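Local coordinates for Fc fragment of IgE receptor II (Bos taurus, PDB 6PWS), which binds mannose-type sugars at a calcium ion through its C-type lectin domain and, as CD23, is probably a receptor for IgE, at residues D73-F78 with G102-M107; I31-A36 with G42-I47; P96-Q101 with W114-C119; E51-L56 with L86-W91. All blocks are in the same frame, centred on the assembly; numbering follows the deposited sequence. Where two conformers were deposited one is given.

Contact 1 of 4, residues D73-F78 with G102-M107. With CA (calcium ion), chain C; CA (calcium ion), chain B; MMA (methyl alpha-D-mannopyranoside), chain D.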
# COMPACT_ATOMS: atom_id res chain seq x y z
N ASP A 73 -13.86 -4.17 7.15
CA ASP A 73 -14.93 -3.87 8.11
C ASP A 73 -16.31 -3.89 7.48
O ASP A 73 -17.26 -4.44 8.05
CB ASP A 73 -14.67 -2.53 8.80
CG ASP A 73 -13.51 -2.59 9.77
OD1 ASP A 73 -13.11 -3.71 10.18
OD2 ASP A 73 -13.00 -1.50 10.13
N ILE A 74 -16.46 -3.25 6.33
CA ILE A 74 -17.70 -3.32 5.56
C ILE A 74 -17.30 -3.63 4.13
O ILE A 74 -16.56 -2.86 3.51
CB ILE A 74 -18.52 -2.02 5.61
CG1 ILE A 74 -19.03 -1.74 7.03
CG2 ILE A 74 -19.70 -2.10 4.63
CD1 ILE A 74 -19.72 -0.40 7.17
N GLU A 75 -17.78 -4.76 3.62
CA GLU A 75 -17.46 -5.16 2.26
C GLU A 75 -17.81 -4.05 1.29
O GLU A 75 -18.90 -3.46 1.35
CB GLU A 75 -18.23 -6.44 1.92
CG GLU A 75 -18.02 -6.94 0.49
CD GLU A 75 -16.56 -7.17 0.13
OE1 GLU A 75 -15.76 -7.53 1.02
OE2 GLU A 75 -16.20 -7.01 -1.07
N GLY A 76 -16.87 -3.74 0.40
CA GLY A 76 -17.04 -2.70 -0.58
C GLY A 76 -16.74 -1.29 -0.11
O GLY A 76 -16.79 -0.37 -0.94
N GLU A 77 -16.49 -1.09 1.18
CA GLU A 77 -16.14 0.21 1.74
C GLU A 77 -14.65 0.18 2.03
O GLU A 77 -14.22 -0.37 3.04
CB GLU A 77 -16.97 0.52 2.99
CG GLU A 77 -18.44 0.75 2.69
CD GLU A 77 -19.24 1.34 3.85
OE1 GLU A 77 -18.65 1.61 4.92
OE2 GLU A 77 -20.46 1.53 3.68
N PHE A 78 -13.86 0.77 1.14
CA PHE A 78 -12.42 0.79 1.32
C PHE A 78 -12.01 1.94 2.23
O PHE A 78 -12.62 3.02 2.23
CB PHE A 78 -11.70 0.82 -0.03
CG PHE A 78 -11.77 -0.50 -0.74
CD1 PHE A 78 -12.82 -0.79 -1.60
CD2 PHE A 78 -10.86 -1.50 -0.45
CE1 PHE A 78 -12.93 -2.04 -2.17
CE2 PHE A 78 -10.96 -2.75 -1.02
CZ PHE A 78 -12.00 -3.02 -1.88
N GLY A 102 -13.79 -14.11 -0.94
CA GLY A 102 -13.67 -12.77 -0.41
C GLY A 102 -12.23 -12.27 -0.45
O GLY A 102 -11.31 -12.95 -0.00
N GLU A 103 -12.04 -11.07 -1.00
CA GLU A 103 -10.73 -10.42 -1.10
C GLU A 103 -10.86 -9.05 -0.46
O GLU A 103 -11.57 -8.18 -1.00
CB GLU A 103 -10.27 -10.30 -2.55
CG GLU A 103 -10.03 -11.66 -3.17
CD GLU A 103 -9.54 -11.57 -4.59
OE1 GLU A 103 -10.04 -10.72 -5.36
OE2 GLU A 103 -8.61 -12.35 -4.95
N ASN A 104 -10.19 -8.84 0.67
CA ASN A 104 -10.46 -7.65 1.47
C ASN A 104 -9.24 -6.78 1.74
O ASN A 104 -9.37 -5.79 2.46
CB ASN A 104 -11.20 -8.03 2.75
CG ASN A 104 -12.39 -8.92 2.47
OD1 ASN A 104 -13.16 -8.70 1.53
ND2 ASN A 104 -12.55 -9.96 3.27
N CYS A 105 -8.10 -7.11 1.14
CA CYS A 105 -6.85 -6.38 1.34
C CYS A 105 -6.27 -6.05 -0.03
O CYS A 105 -6.26 -6.90 -0.92
CB CYS A 105 -5.86 -7.25 2.12
SG CYS A 105 -6.40 -7.56 3.85
N VAL A 106 -5.77 -4.83 -0.21
CA VAL A 106 -5.34 -4.39 -1.54
C VAL A 106 -3.83 -4.45 -1.69
O VAL A 106 -3.06 -4.08 -0.79
CB VAL A 106 -5.90 -2.99 -1.86
CG1 VAL A 106 -5.51 -2.55 -3.27
CG2 VAL A 106 -7.41 -2.97 -1.71
N MET A 107 -3.42 -4.90 -2.87
CA MET A 107 -2.03 -4.97 -3.29
C MET A 107 -1.85 -4.20 -4.60
O MET A 107 -2.80 -3.99 -5.36
CB MET A 107 -1.60 -6.43 -3.54
CG MET A 107 -2.32 -7.07 -4.73
SD MET A 107 -1.97 -8.82 -5.00
CE MET A 107 -0.25 -8.73 -5.52
CA CA C . -13.76 -7.25 -0.35
CA CA B . -9.15 -9.28 -7.05
C1 MMA D . -6.98 -14.20 -9.20
C2 MMA D . -6.71 -13.24 -8.05
C3 MMA D . -7.80 -12.23 -8.02
C4 MMA D . -7.87 -11.45 -9.30
C5 MMA D . -8.02 -12.39 -10.50
C6 MMA D . -7.86 -11.61 -11.77
C7 MMA D . -8.73 -15.62 -9.92
O1 MMA D . -8.19 -14.78 -8.93
O2 MMA D . -5.45 -12.56 -8.20
O3 MMA D . -7.57 -11.28 -6.95
O4 MMA D . -8.97 -10.55 -9.19
O5 MMA D . -7.01 -13.45 -10.50
O6 MMA D . -7.98 -12.49 -12.86
O HOH W 1 -13.37 -6.30 -2.48
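E75 and the pair E103-N104 meet across a shared calcium ion, an example of a metal joining a turn to the residues leading into a strand. The E75 carboxylate is bidentate: OE1 lies 2.4 Å from the calcium and OE2 lies 2.5 Å from it. From the facing segment the ion takes the backbone carbonyl E103 O at 2.5 Å, and the side-chain amide of N104 also belongs to the site. A water, together with D71 and D98, completes the shell.

The reach of E75 comes from its torsions: CG stands opposite the backbone N (chi1 178°) and the chain then folds at chi2 (56°), which turns both oxygens to the metal. E75 itself occupies the second position of a type II turn from I74 to E77, closed by E77 N donating to I74 O at 2.9 Å, with G76 at positive phi in the third.

E103 serves two ions. While its carbonyl faces the first, its extended side chain leads away to the second calcium, which OE1 binds at 2.4 Å. Its other oxygen, OE2, comes within 2.5 Å of O3 of the methyl mannoside, and the same O3 is bound to that calcium.

Next to the metal site, F78 and V106 cross at about a right angle, CE2 of the ring lying 3.6 Å from V106 CG2. L69 touches both side chains. N104 and C105 form a classic bulge opposite A117, where the loop passes into strand 105-108. Paired calcium sites linked by one glutamate are characteristic of the long-loop region of C-type lectin domains.

Contact 2 of 4, residues I31-A36 with G42-I47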
# COMPACT_ATOMS: atom_id res chain seq x y z
N ILE A 31 -1.92 -8.37 7.34
CA ILE A 31 -1.87 -7.92 8.73
C ILE A 31 -0.43 -7.90 9.24
O ILE A 31 -0.05 -7.03 10.03
CB ILE A 31 -2.79 -8.78 9.62
CG1 ILE A 31 -2.75 -8.29 11.07
CG2 ILE A 31 -2.38 -10.26 9.57
CD1 ILE A 31 -3.82 -8.88 11.96
N GLN A 32 0.38 -8.87 8.81
CA GLN A 32 1.78 -8.87 9.19
C GLN A 32 2.51 -7.65 8.63
O GLN A 32 3.36 -7.05 9.30
CB GLN A 32 2.46 -10.15 8.72
CG GLN A 32 1.99 -11.42 9.42
CD GLN A 32 2.61 -12.67 8.83
OE1 GLN A 32 2.66 -12.85 7.62
NE2 GLN A 32 3.08 -13.56 9.70
N ALA A 33 2.16 -7.27 7.40
CA ALA A 33 2.74 -6.07 6.80
C ALA A 33 2.28 -4.81 7.53
O ALA A 33 3.06 -3.88 7.73
CB ALA A 33 2.41 -6.02 5.31
N ARG A 34 1.01 -4.78 7.98
CA ARG A 34 0.54 -3.66 8.79
C ARG A 34 1.48 -3.45 9.97
O ARG A 34 1.95 -2.33 10.23
CB ARG A 34 -0.89 -3.90 9.29
CG ARG A 34 -1.34 -2.82 10.27
CD ARG A 34 -2.35 -3.27 11.25
NE ARG A 34 -2.61 -2.22 12.22
CZ ARG A 34 -3.68 -2.21 13.00
NH1 ARG A 34 -4.54 -3.21 12.93
NH2 ARG A 34 -3.90 -1.22 13.83
N TYR A 35 1.73 -4.52 10.72
CA TYR A 35 2.54 -4.40 11.92
C TYR A 35 4.01 -4.21 11.61
O TYR A 35 4.73 -3.58 12.39
CB TYR A 35 2.27 -5.57 12.86
CG TYR A 35 0.91 -5.42 13.52
CD1 TYR A 35 0.66 -4.38 14.42
CD2 TYR A 35 -0.14 -6.27 13.22
CE1 TYR A 35 -0.58 -4.21 15.00
CE2 TYR A 35 -1.38 -6.10 13.80
CZ TYR A 35 -1.60 -5.07 14.68
OH TYR A 35 -2.85 -4.92 15.26
N ALA A 36 4.49 -4.73 10.48
CA ALA A 36 5.87 -4.48 10.09
C ALA A 36 6.10 -2.99 9.84
O ALA A 36 7.12 -2.43 10.24
CB ALA A 36 6.23 -5.30 8.85
N GLY A 42 5.80 3.68 10.83
CA GLY A 42 4.97 4.14 9.73
C GLY A 42 3.70 3.33 9.64
O GLY A 42 3.34 2.60 10.57
N ARG A 43 3.01 3.44 8.50
CA ARG A 43 1.83 2.64 8.22
C ARG A 43 1.90 2.19 6.76
O ARG A 43 2.56 2.82 5.94
CB ARG A 43 0.52 3.43 8.41
CG ARG A 43 0.27 3.98 9.81
CD ARG A 43 -1.20 4.32 9.97
NE ARG A 43 -1.53 4.96 11.24
CZ ARG A 43 -1.52 6.27 11.45
NH1 ARG A 43 -1.20 7.12 10.47
NH2 ARG A 43 -1.84 6.74 12.64
N LEU A 44 1.19 1.12 6.42
CA LEU A 44 1.07 0.75 5.01
C LEU A 44 0.60 1.96 4.21
O LEU A 44 -0.25 2.74 4.66
CB LEU A 44 0.09 -0.42 4.86
CG LEU A 44 0.65 -1.80 5.23
CD1 LEU A 44 -0.51 -2.80 5.38
CD2 LEU A 44 1.63 -2.28 4.16
N VAL A 45 1.15 2.09 3.00
CA VAL A 45 1.07 3.32 2.22
C VAL A 45 -0.36 3.67 1.82
O VAL A 45 -1.16 2.81 1.43
CB VAL A 45 2.00 3.22 0.99
CG1 VAL A 45 1.54 2.13 0.01
CG2 VAL A 45 2.13 4.55 0.25
N SER A 46 -0.64 4.98 1.85
CA SER A 46 -1.88 5.54 1.35
C SER A 46 -1.59 6.44 0.15
O SER A 46 -0.61 7.19 0.16
CB SER A 46 -2.57 6.37 2.44
OG SER A 46 -2.83 5.61 3.61
N ILE A 47 -2.44 6.38 -0.88
CA ILE A 47 -2.11 6.93 -2.20
C ILE A 47 -3.20 7.90 -2.63
O ILE A 47 -4.38 7.53 -2.70
CB ILE A 47 -1.93 5.81 -3.25
CG1 ILE A 47 -0.95 4.74 -2.77
CG2 ILE A 47 -1.48 6.41 -4.59
CD1 ILE A 47 -0.92 3.50 -3.65
O HOH W 2 0.49 -0.31 8.76
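R34, whose CB rests against L44, ends in a guanidinium group with Y35 OH over one face, 3.3 Å above the plane and offset toward the rim. Within the same helix, R34 CD in turn lies over one face of the Y35 ring, toward its rim. The arginine chain stays extended from CG to NE, and its charged end leads away from L44, where NE forms a salt bridge with E38 one turn further along the helix.

What remains for the contact is the backbone and the base of the side chains. L44 spreads its two methyls over the helix: CD1 sits 3.6 Å from R34 N, and the R34 CA is nearly as close, while CD2 lies 4.0 Å from A33 CB. The fork is delivered there by an L44 CG placed opposite its own carbonyl carbon (chi1 -78°), beside the backbone N. No direct hydrogen bond joins the segments. Instead one water bridges them, donating to R34 O at 2.9 Å and accepting from L44 N at 2.8 Å, so that a strand N-H and a helix carbonyl share a single partner.

Around this pair, A33 also touches W66 and W126, and the neighbours of L44, R43 and V45, are hydrogen-bonded to strand 123-131. Helix 30-39, packed by A33 and the base of R34 against strand 43-44 and its neighbours in the sheet, shows the packing of the first helix in the C-type lectin fold.

Contact 3 of 4, residues P96-Q101 with W114-C119. With CA (calcium ion), chain B; CA (calcium ion), chain C; MMA (methyl alpha-D-mannopyranoside), chain D.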
# COMPACT_ATOMS: atom_id res chain seq x y z
N PRO A 96 -11.72 -3.64 -7.93
CA PRO A 96 -11.74 -4.85 -7.10
C PRO A 96 -12.91 -5.75 -7.51
O PRO A 96 -13.97 -5.26 -7.94
CB PRO A 96 -11.92 -4.30 -5.69
CG PRO A 96 -12.77 -3.05 -5.91
CD PRO A 96 -12.26 -2.47 -7.21
N ASN A 97 -12.73 -7.06 -7.37
CA ASN A 97 -13.74 -8.03 -7.76
C ASN A 97 -14.18 -8.97 -6.64
O ASN A 97 -15.08 -9.79 -6.87
CB ASN A 97 -13.31 -8.81 -9.01
CG ASN A 97 -12.05 -9.64 -8.80
OD1 ASN A 97 -11.47 -9.68 -7.71
ND2 ASN A 97 -11.64 -10.33 -9.86
N ASP A 98 -13.60 -8.86 -5.45
CA ASP A 98 -13.97 -9.70 -4.30
C ASP A 98 -14.03 -11.18 -4.70
O ASP A 98 -15.00 -11.89 -4.41
CB ASP A 98 -15.26 -9.23 -3.63
CG ASP A 98 -15.32 -9.61 -2.15
OD1 ASP A 98 -14.30 -9.39 -1.44
OD2 ASP A 98 -16.36 -10.14 -1.70
N ALA A 99 -12.97 -11.64 -5.35
CA ALA A 99 -12.91 -13.00 -5.88
C ALA A 99 -12.64 -14.03 -4.78
O ALA A 99 -12.60 -13.73 -3.58
CB ALA A 99 -11.87 -13.08 -6.99
N GLY A 100 -12.49 -15.29 -5.18
CA GLY A 100 -12.47 -16.35 -4.18
C GLY A 100 -13.76 -16.31 -3.39
O GLY A 100 -14.83 -16.01 -3.94
N GLN A 101 -13.68 -16.57 -2.09
CA GLN A 101 -14.80 -16.33 -1.21
C GLN A 101 -14.67 -15.00 -0.46
O GLN A 101 -15.38 -14.78 0.53
CB GLN A 101 -15.05 -17.49 -0.24
CG GLN A 101 -15.13 -18.83 -0.92
CD GLN A 101 -13.78 -19.48 -0.99
OE1 GLN A 101 -13.09 -19.62 0.03
NE2 GLN A 101 -13.39 -19.90 -2.18
N TRP A 114 -3.78 -1.71 -8.98
CA TRP A 114 -4.27 -2.26 -7.73
C TRP A 114 -5.18 -3.46 -7.96
O TRP A 114 -5.98 -3.50 -8.90
CB TRP A 114 -5.05 -1.22 -6.92
CG TRP A 114 -4.35 0.07 -6.64
CD1 TRP A 114 -3.03 0.40 -6.84
CD2 TRP A 114 -4.97 1.24 -6.11
NE1 TRP A 114 -2.80 1.70 -6.45
CE2 TRP A 114 -3.98 2.24 -6.01
CE3 TRP A 114 -6.28 1.54 -5.72
CZ2 TRP A 114 -4.26 3.52 -5.56
CZ3 TRP A 114 -6.56 2.82 -5.26
CH2 TRP A 114 -5.55 3.79 -5.18
N ASN A 115 -5.08 -4.43 -7.05
CA ASN A 115 -5.92 -5.62 -7.04
C ASN A 115 -6.31 -5.92 -5.60
O ASN A 115 -5.44 -5.94 -4.72
CB ASN A 115 -5.14 -6.81 -7.61
CG ASN A 115 -5.91 -8.10 -7.48
OD1 ASN A 115 -7.10 -8.14 -7.78
ND2 ASN A 115 -5.25 -9.14 -7.01
N ASP A 116 -7.59 -6.19 -5.35
CA ASP A 116 -7.97 -6.79 -4.07
C ASP A 116 -7.56 -8.26 -4.06
O ASP A 116 -7.73 -8.98 -5.05
CB ASP A 116 -9.46 -6.58 -3.73
CG ASP A 116 -10.45 -7.18 -4.73
OD1 ASP A 116 -10.07 -7.42 -5.90
OD2 ASP A 116 -11.61 -7.35 -4.31
N ALA A 117 -7.00 -8.69 -2.93
CA ALA A 117 -6.45 -10.03 -2.79
C ALA A 117 -6.89 -10.65 -1.47
O ALA A 117 -7.36 -9.97 -0.55
CB ALA A 117 -4.92 -9.99 -2.87
N PHE A 118 -6.72 -11.97 -1.39
CA PHE A 118 -6.92 -12.67 -0.14
C PHE A 118 -5.96 -12.11 0.91
O PHE A 118 -4.75 -12.07 0.70
CB PHE A 118 -6.64 -14.16 -0.37
CG PHE A 118 -6.64 -14.99 0.89
CD1 PHE A 118 -7.66 -14.88 1.81
CD2 PHE A 118 -5.61 -15.88 1.15
CE1 PHE A 118 -7.65 -15.64 2.96
CE2 PHE A 118 -5.61 -16.66 2.31
CZ PHE A 118 -6.63 -16.52 3.20
N CYS A 119 -6.51 -11.69 2.06
CA CYS A 119 -5.70 -11.05 3.09
C CYS A 119 -4.60 -11.97 3.62
O CYS A 119 -3.59 -11.47 4.14
CB CYS A 119 -6.59 -10.56 4.23
SG CYS A 119 -7.67 -9.16 3.77
CA CA B . -9.15 -9.28 -7.05
CA CA C . -13.76 -7.25 -0.35
C1 MMA D . -6.98 -14.20 -9.20
C2 MMA D . -6.71 -13.24 -8.05
C3 MMA D . -7.80 -12.23 -8.02
C4 MMA D . -7.87 -11.45 -9.30
C5 MMA D . -8.02 -12.39 -10.50
C6 MMA D . -7.86 -11.61 -11.77
C7 MMA D . -8.73 -15.62 -9.92
O1 MMA D . -8.19 -14.78 -8.93
O2 MMA D . -5.45 -12.56 -8.20
O3 MMA D . -7.57 -11.28 -6.95
O4 MMA D . -8.97 -10.55 -9.19
O5 MMA D . -7.01 -13.45 -10.50
O6 MMA D . -7.98 -12.49 -12.86
O HOH W 1 -13.37 -6.30 -2.48
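The EPN and WND sequence motifs of mannose-type C-type lectins come together here, where D116 receives the loop that begins at P96. Its carboxylate works as a clamp for two successive backbone N-H groups. N97 N donates to D116 OD1 over 3.1 Å at 160°, from the syn side but tilted out of the carboxylate plane. D98 N reaches D116 OD2 at 2.7 Å (151°), using the syn lone pair. P96, after a cis peptide bond, lays CB against the same group, 3.4 Å from D116 OD2.

D116 CG lies between its backbone N and carbonyl carbon (chi1 61°), so that side chain and main chain can grip one calcium: OD1 at 2.4 Å and O at 2.5 Å. N97 OD1 binds this ion too, and its ND2 donates to O4 of the mannoside at 2.8 Å. E95, E103 and N115 complete the protein ligands, and sugar O3 and O4 add two more.

D116 OD2 also accepts from a water that binds the other calcium, to which D98 OD1 is bonded. Direct ligation of two sugar hydroxyls by a calcium held between a cis-proline loop and a strand is the hallmark of the mannose-binding C-type lectin site.

Contact 4 of 4, residues E51-L56 with L86-W91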
# COMPACT_ATOMS: atom_id res chain seq x y z
N GLU A 51 0.71 11.55 -9.25
CA GLU A 51 2.15 11.74 -9.09
C GLU A 51 2.69 10.79 -8.02
O GLU A 51 3.77 10.19 -8.19
CB GLU A 51 2.44 13.19 -8.73
CG GLU A 51 2.07 14.20 -9.82
CD GLU A 51 0.59 14.57 -9.90
OE1 GLU A 51 -0.19 14.26 -8.97
OE2 GLU A 51 0.20 15.19 -10.92
N GLU A 52 1.96 10.64 -6.92
CA GLU A 52 2.36 9.70 -5.88
C GLU A 52 2.30 8.27 -6.42
O GLU A 52 3.22 7.46 -6.18
CB GLU A 52 1.46 9.89 -4.66
CG GLU A 52 1.83 9.01 -3.48
CD GLU A 52 1.08 9.37 -2.20
OE1 GLU A 52 -0.08 9.86 -2.29
OE2 GLU A 52 1.66 9.14 -1.11
N GLN A 53 1.23 7.93 -7.14
CA GLN A 53 1.17 6.60 -7.73
C GLN A 53 2.34 6.36 -8.68
O GLN A 53 2.92 5.27 -8.70
CB GLN A 53 -0.15 6.39 -8.46
CG GLN A 53 -0.26 5.01 -9.11
CD GLN A 53 -0.26 3.89 -8.07
OE1 GLN A 53 -1.13 3.85 -7.20
NE2 GLN A 53 0.69 2.97 -8.17
N ASP A 54 2.71 7.36 -9.50
CA ASP A 54 3.81 7.19 -10.45
C ASP A 54 5.11 6.87 -9.71
O ASP A 54 5.88 6.00 -10.13
CB ASP A 54 3.93 8.47 -11.29
CG ASP A 54 5.19 8.52 -12.14
OD1 ASP A 54 5.25 7.78 -13.14
OD2 ASP A 54 6.10 9.33 -11.85
N PHE A 55 5.37 7.58 -8.60
CA PHE A 55 6.55 7.31 -7.79
C PHE A 55 6.58 5.84 -7.38
O PHE A 55 7.62 5.17 -7.46
CB PHE A 55 6.54 8.24 -6.57
CG PHE A 55 7.55 7.88 -5.51
CD1 PHE A 55 7.17 7.10 -4.43
CD2 PHE A 55 8.87 8.30 -5.58
CE1 PHE A 55 8.08 6.75 -3.44
CE2 PHE A 55 9.79 7.95 -4.60
CZ PHE A 55 9.39 7.18 -3.53
N LEU A 56 5.44 5.33 -6.92
CA LEU A 56 5.33 3.95 -6.45
C LEU A 56 5.40 2.94 -7.60
O LEU A 56 6.10 1.93 -7.50
CB LEU A 56 4.02 3.77 -5.66
CG LEU A 56 3.97 4.59 -4.37
CD1 LEU A 56 2.57 4.54 -3.79
CD2 LEU A 56 4.99 4.11 -3.35
N LEU A 86 -11.24 8.69 -0.50
CA LEU A 86 -11.05 7.83 -1.67
C LEU A 86 -11.03 8.71 -2.92
O LEU A 86 -11.96 8.75 -3.73
CB LEU A 86 -12.16 6.78 -1.74
CG LEU A 86 -12.36 5.92 -0.49
CD1 LEU A 86 -13.41 4.84 -0.77
CD2 LEU A 86 -11.05 5.30 0.01
N ASP A 87 -9.94 9.48 -3.05
CA ASP A 87 -9.87 10.58 -4.01
C ASP A 87 -9.01 10.28 -5.23
O ASP A 87 -9.00 11.09 -6.17
CB ASP A 87 -9.43 11.87 -3.30
CG ASP A 87 -8.16 11.73 -2.47
OD1 ASP A 87 -7.40 10.76 -2.65
OD2 ASP A 87 -7.92 12.63 -1.63
N TYR A 88 -8.32 9.15 -5.27
CA TYR A 88 -7.49 8.75 -6.40
C TYR A 88 -7.51 7.23 -6.45
O TYR A 88 -7.30 6.58 -5.42
CB TYR A 88 -6.03 9.24 -6.23
CG TYR A 88 -5.15 8.58 -7.26
CD1 TYR A 88 -5.13 9.03 -8.58
CD2 TYR A 88 -4.45 7.43 -6.96
CE1 TYR A 88 -4.40 8.36 -9.56
CE2 TYR A 88 -3.73 6.74 -7.91
CZ TYR A 88 -3.71 7.21 -9.22
OH TYR A 88 -3.01 6.49 -10.14
N SER A 89 -7.71 6.64 -7.64
CA SER A 89 -7.60 5.19 -7.76
C SER A 89 -6.71 4.78 -8.93
O SER A 89 -6.55 5.51 -9.92
CB SER A 89 -8.97 4.51 -7.90
OG SER A 89 -9.66 4.97 -9.05
N ASN A 90 -6.17 3.56 -8.82
CA ASN A 90 -5.36 2.95 -9.86
C ASN A 90 -5.71 1.48 -10.02
O ASN A 90 -4.83 0.64 -10.19
CB ASN A 90 -3.87 3.14 -9.59
CG ASN A 90 -3.02 2.85 -10.79
OD1 ASN A 90 -3.38 3.23 -11.91
ND2 ASN A 90 -1.87 2.21 -10.58
N TRP A 91 -7.01 1.14 -9.99
CA TRP A 91 -7.43 -0.25 -10.09
C TRP A 91 -7.04 -0.87 -11.43
O TRP A 91 -7.31 -0.30 -12.49
CB TRP A 91 -8.95 -0.34 -9.93
CG TRP A 91 -9.47 0.06 -8.59
CD1 TRP A 91 -10.25 1.15 -8.30
CD2 TRP A 91 -9.26 -0.63 -7.34
NE1 TRP A 91 -10.53 1.18 -6.96
CE2 TRP A 91 -9.94 0.10 -6.35
CE3 TRP A 91 -8.59 -1.81 -6.98
CZ2 TRP A 91 -9.99 -0.32 -5.02
CZ3 TRP A 91 -8.64 -2.23 -5.66
CH2 TRP A 91 -9.33 -1.48 -4.69
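Q53 meets Y88 and N90 where helix 50-59, the second helix of this C-type lectin domain, is laid against residues 86-91 of the long loop between strands 79-80 and 105-108. At the start of the segment, E51 O accepts from F55 N within the helix at 3.1 Å. E52 takes no part in the contact but ties the helix to its surroundings through a salt bridge with K19 and hydrogen bonds to Y21 and to the backbone of H48.

Q53 carries the contact. Its CB and CG both lie beside the tyrosine hydroxyl, CB 3.3 Å from Y88 OH, and CB is also 3.6 Å from Y88 CE2. The bend at chi2 (65°) brings the amide round alongside the tyrosine, where OE1 sits at the edge of the ring, in its plane, with amide and ring planes 26° apart. On the other partner, Q53 CD is 3.4 Å from N90 ND2, and the two amides are inclined by 34° without bonding. The polar ends have partners outside the two segments: Q53 OE1 accepts from W114 NE1 and Q53 NE2 is bonded to T57, while N90 OD1 takes K113. The glutamine is thus held by its polar end; its CB and CG meet Y88, while the amide lies along N90 and the ring edge.

F55 then stacks on F16, and L56 turns to I47, while L56 N donates to E52 O at 3.2 Å.

The four contacts show a small domain divided into a calcium-binding end and two helix contacts. Contacts 1 and 3 have centres about 7 Å apart and touch: they share both calcium ions, the sugar, a water and the C105-C119 disulfide, and their strands 105-108 and 114-117 are neighbours in the sheet. Contact 2 lies about 15 Å from contact 1 and 18 Å from contact 3, centre to centre; it comes first in the chain and reaches the same sheet. Contact 4, across the chain's centre from contact 2, closes before contact 3 opens; contact 1's segments alternate with both. W114 joins contacts 3 and 4 through Q53 and N90, linking the sugar site to helix 50-59.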